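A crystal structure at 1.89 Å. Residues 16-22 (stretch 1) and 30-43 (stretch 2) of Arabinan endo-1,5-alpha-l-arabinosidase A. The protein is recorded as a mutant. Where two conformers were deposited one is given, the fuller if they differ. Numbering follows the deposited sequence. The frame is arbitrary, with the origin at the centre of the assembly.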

# COMPACT_ATOMS: atom_id res chain seq x y z
N GLY A 16 -11.08 17.08 7.90
CA GLY A 16 -12.35 17.76 8.09
C GLY A 16 -13.47 17.01 7.38
O GLY A 16 -13.66 15.82 7.62
N ASP A 17 -14.19 17.68 6.49
CA ASP A 17 -15.27 16.98 5.75
C ASP A 17 -14.90 16.56 4.32
O ASP A 17 -15.79 16.19 3.52
N THR A 18 -13.60 16.57 4.02
CA THR A 18 -13.09 16.16 2.70
C THR A 18 -12.22 14.91 2.71
O THR A 18 -11.31 14.77 3.51
N TRP A 19 -12.55 13.97 1.83
CA TRP A 19 -11.80 12.75 1.58
C TRP A 19 -10.72 12.96 0.49
O TRP A 19 -10.95 13.68 -0.51
N TYR A 20 -9.56 12.32 0.68
CA TYR A 20 -8.44 12.43 -0.26
C TYR A 20 -7.98 11.04 -0.63
O TYR A 20 -7.94 10.13 0.24
N LEU A 21 -7.65 10.89 -1.91
CA LEU A 21 -7.25 9.62 -2.48
C LEU A 21 -5.88 9.80 -3.20
O LEU A 21 -5.66 10.78 -3.94
N PHE A 22 -4.97 8.89 -2.92
CA PHE A 22 -3.60 8.94 -3.42
C PHE A 22 -3.34 7.68 -4.23
O PHE A 22 -3.62 6.56 -3.79
N ILE A 30 -3.14 12.90 -6.59
CA ILE A 30 -4.08 13.17 -5.48
C ILE A 30 -5.45 13.62 -6.00
O ILE A 30 -5.54 14.53 -6.81
N TYR A 31 -6.52 12.95 -5.51
CA TYR A 31 -7.90 13.34 -5.73
C TYR A 31 -8.62 13.70 -4.42
O TYR A 31 -8.20 13.26 -3.35
N SER A 32 -9.72 14.43 -4.56
CA SER A 32 -10.58 14.84 -3.41
C SER A 32 -12.06 14.59 -3.65
O SER A 32 -12.53 14.55 -4.78
N SER A 33 -12.81 14.45 -2.58
CA SER A 33 -14.22 14.11 -2.71
C SER A 33 -15.00 14.42 -1.43
O SER A 33 -14.47 14.28 -0.32
N LYS A 34 -16.25 14.81 -1.59
CA LYS A 34 -17.14 15.03 -0.44
C LYS A 34 -17.87 13.75 0.00
O LYS A 34 -18.31 13.68 1.14
N ASP A 35 -17.98 12.75 -0.87
CA ASP A 35 -18.83 11.56 -0.62
C ASP A 35 -18.18 10.19 -0.86
O ASP A 35 -18.85 9.19 -0.74
N ARG A 36 -16.89 10.16 -1.20
CA ARG A 36 -16.13 8.92 -1.46
C ARG A 36 -16.45 8.20 -2.78
O ARG A 36 -15.91 7.12 -3.04
N VAL A 37 -17.30 8.81 -3.60
CA VAL A 37 -17.78 8.24 -4.86
C VAL A 37 -17.42 9.15 -6.07
O VAL A 37 -16.94 8.66 -7.09
N ASN A 38 -17.74 10.43 -5.96
CA ASN A 38 -17.46 11.47 -6.96
C ASN A 38 -16.14 12.20 -6.66
O ASN A 38 -16.04 12.91 -5.65
N TRP A 39 -15.11 11.97 -7.49
CA TRP A 39 -13.73 12.43 -7.23
C TRP A 39 -13.27 13.43 -8.28
O TRP A 39 -13.44 13.18 -9.47
N ARG A 40 -12.68 14.55 -7.84
CA ARG A 40 -11.97 15.48 -8.74
C ARG A 40 -10.46 15.45 -8.54
O ARG A 40 -9.95 15.24 -7.42
N TYR A 41 -9.73 15.70 -9.60
CA TYR A 41 -8.27 15.84 -9.49
C TYR A 41 -7.94 16.98 -8.54
O TYR A 41 -8.52 18.05 -8.64
N SER A 42 -7.04 16.75 -7.62
CA SER A 42 -6.62 17.77 -6.65
C SER A 42 -5.23 18.35 -6.98
O SER A 42 -5.09 19.57 -7.10
N ASP A 43 -4.22 17.48 -7.06
CA ASP A 43 -2.81 17.88 -7.26
C ASP A 43 -1.92 16.65 -7.56
O ASP A 43 -2.39 15.52 -7.59

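Strand 18-22 runs antiparallel to strand 30-33, and four backbone hydrogen bonds fix the register: W19 N to S33 O and S33 N to W19 O, both 2.9 Å, then L21 N to Y31 O and Y31 N to L21 O, both 2.8 Å. Alternation sends W19, L21, Y31 and S33 to one face of the sheet and Y20, F22, I30 and S32 to the other.

Beyond the strand, K34 supplies the charged contact. Its CB points away, but the long chain (m, m, t, t) curls back until K34 NZ donates to T18 OG1 at 3.2 Å and forms a salt bridge with D17 OD1, also 3.2 Å, whose hydrogen bond is weak. D17 (chi1 p) and T18 (m) thus offer two oxygens to one ammonium group. Nearby, the O of water 1 donates to D17 O at 2.5 Å and to K34 O at 3.0 Å, joining the two backbones where the strand pairing has ended.

The hydroxyl of S33 (t) ties the turn together: S33 OG donates to N38 O at 2.7 Å and accepts from D35 N at 3.2 Å.

On the W19 face, aromatic surface dominates. R36 CG lies over one face of W19 (m), 3.5 Å from the centroid of its five-membered ring and nearly on the normal; the guanidinium is too distant for more than weak attraction. W39 (m) points toward stretch 1, its CH2 3.9 Å from W19 CB, while L21 CB lies over its face, 3.5 Å from W39 CZ3. L21 (t, p) also reaches Y31 (m), L21 CD2 to Y31 CD1 3.9 Å.

On the other face, branched I30 (m, t) packs against two rings, Y20 and F22 (both m): I30 CG2 sits at the edge of Y20, 4.1 Å from Y20 CD2, and over a face of F22, while I30 CG1 lies 3.9 Å from F22 CD2. S32 (p) sets its CB 3.7 Å from Y20 CE2.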

# COMPACT_ATOMS: atom_id res chain seq x y z
CB ASP A 17 -16.56 17.80 5.71
CG ASP A 17 -16.41 19.04 4.87
OD1 ASP A 17 -15.33 19.26 4.28
OD2 ASP A 17 -17.31 19.87 4.74
CB THR A 18 -12.33 17.34 2.05
OG1 THR A 18 -13.12 18.53 2.13
CG2 THR A 18 -12.15 17.10 0.53
CB TRP A 19 -12.76 11.64 1.11
CG TRP A 19 -13.88 11.33 2.06
CD1 TRP A 19 -15.18 11.79 2.01
CD2 TRP A 19 -13.82 10.44 3.17
NE1 TRP A 19 -15.92 11.26 3.04
CE2 TRP A 19 -15.11 10.40 3.76
CE3 TRP A 19 -12.82 9.65 3.72
CZ2 TRP A 19 -15.40 9.66 4.88
CZ3 TRP A 19 -13.11 8.89 4.83
CH2 TRP A 19 -14.39 8.90 5.41
CB TYR A 20 -7.28 13.25 0.29
CG TYR A 20 -7.63 14.71 0.40
CD1 TYR A 20 -8.29 15.19 1.53
CD2 TYR A 20 -7.37 15.60 -0.64
CE1 TYR A 20 -8.63 16.51 1.61
CE2 TYR A 20 -7.73 16.93 -0.56
CZ TYR A 20 -8.36 17.39 0.56
OH TYR A 20 -8.74 18.69 0.66
CB LEU A 21 -8.30 9.15 -3.47
CG LEU A 21 -7.99 8.02 -4.48
CD1 LEU A 21 -7.88 6.64 -3.81
CD2 LEU A 21 -9.07 7.98 -5.55
CB PHE A 22 -2.56 9.04 -2.29
CG PHE A 22 -2.78 10.18 -1.35
CD1 PHE A 22 -3.85 10.17 -0.44
CD2 PHE A 22 -1.94 11.29 -1.38
CE1 PHE A 22 -4.03 11.23 0.45
CE2 PHE A 22 -2.15 12.38 -0.51
CZ PHE A 22 -3.20 12.35 0.40
CB ILE A 30 -3.54 14.23 -4.53
CG1 ILE A 30 -2.07 13.98 -4.17
CG2 ILE A 30 -4.47 14.28 -3.22
CD1 ILE A 30 -1.39 15.16 -3.30
CB TYR A 31 -8.69 12.22 -6.37
CG TYR A 31 -8.11 11.68 -7.63
CD1 TYR A 31 -7.15 10.68 -7.59
CD2 TYR A 31 -8.51 12.18 -8.88
CE1 TYR A 31 -6.62 10.13 -8.75
CE2 TYR A 31 -7.98 11.63 -10.07
CZ TYR A 31 -7.03 10.64 -10.00
OH TYR A 31 -6.48 10.10 -11.15
CB SER A 32 -10.37 16.31 -3.02
OG SER A 32 -10.83 17.19 -4.02
CB SER A 33 -14.36 12.62 -3.06
OG SER A 33 -15.71 12.22 -3.05
CB LYS A 34 -18.12 16.20 -0.74
CG LYS A 34 -17.39 17.56 -0.99
CD LYS A 34 -16.77 18.20 0.28
CE LYS A 34 -15.99 19.48 -0.04
NZ LYS A 34 -15.64 20.20 1.19
CB ASP A 35 -20.12 11.65 -1.46
CG ASP A 35 -19.85 11.79 -2.97
OD1 ASP A 35 -18.74 11.39 -3.44
OD2 ASP A 35 -20.69 12.29 -3.74
CB ARG A 36 -16.28 7.87 -0.31
CG ARG A 36 -15.66 8.21 1.00
CD ARG A 36 -15.52 6.94 1.91
NE ARG A 36 -16.78 6.48 2.50
CZ ARG A 36 -17.54 5.46 2.09
NH1 ARG A 36 -17.27 4.74 1.01
NH2 ARG A 36 -18.64 5.18 2.78
CB VAL A 37 -19.33 8.07 -4.84
CG1 VAL A 37 -19.91 7.68 -6.23
CG2 VAL A 37 -19.75 7.05 -3.78
CB ASN A 38 -18.65 12.46 -7.00
CG ASN A 38 -19.95 11.80 -7.40
OD1 ASN A 38 -20.88 11.58 -6.58
ND2 ASN A 38 -20.05 11.49 -8.66
CB TRP A 39 -12.75 11.23 -7.23
CG TRP A 39 -12.96 10.20 -6.13
CD1 TRP A 39 -13.70 9.04 -6.19
CD2 TRP A 39 -12.41 10.25 -4.81
NE1 TRP A 39 -13.63 8.39 -4.99
CE2 TRP A 39 -12.87 9.12 -4.12
CE3 TRP A 39 -11.59 11.16 -4.14
CZ2 TRP A 39 -12.53 8.87 -2.79
CZ3 TRP A 39 -11.24 10.90 -2.82
CH2 TRP A 39 -11.72 9.78 -2.16
CB ARG A 40 -12.44 16.90 -8.54
CG ARG A 40 -12.60 17.30 -7.07
CD ARG A 40 -12.55 18.82 -6.85
NE ARG A 40 -13.05 19.35 -8.11
CZ ARG A 40 -14.33 19.43 -8.46
NH1 ARG A 40 -15.33 19.17 -7.60
NH2 ARG A 40 -14.62 19.82 -9.68
CB TYR A 41 -7.65 16.17 -10.85
CG TYR A 41 -6.16 16.41 -10.82
CD1 TYR A 41 -5.27 15.35 -10.68
CD2 TYR A 41 -5.64 17.68 -10.96
CE1 TYR A 41 -3.88 15.57 -10.67
CE2 TYR A 41 -4.27 17.90 -10.96
CZ TYR A 41 -3.40 16.84 -10.82
OH TYR A 41 -2.04 17.06 -10.83
CB SER A 42 -6.60 17.21 -5.20
OG SER A 42 -6.34 18.27 -4.26
CB ASP A 43 -2.31 18.58 -5.98
CG ASP A 43 -1.09 19.43 -6.16
OD1 ASP A 43 -0.72 19.84 -7.28
OD2 ASP A 43 -0.44 19.79 -5.17
O HOH W 1 -18.21 16.14 2.93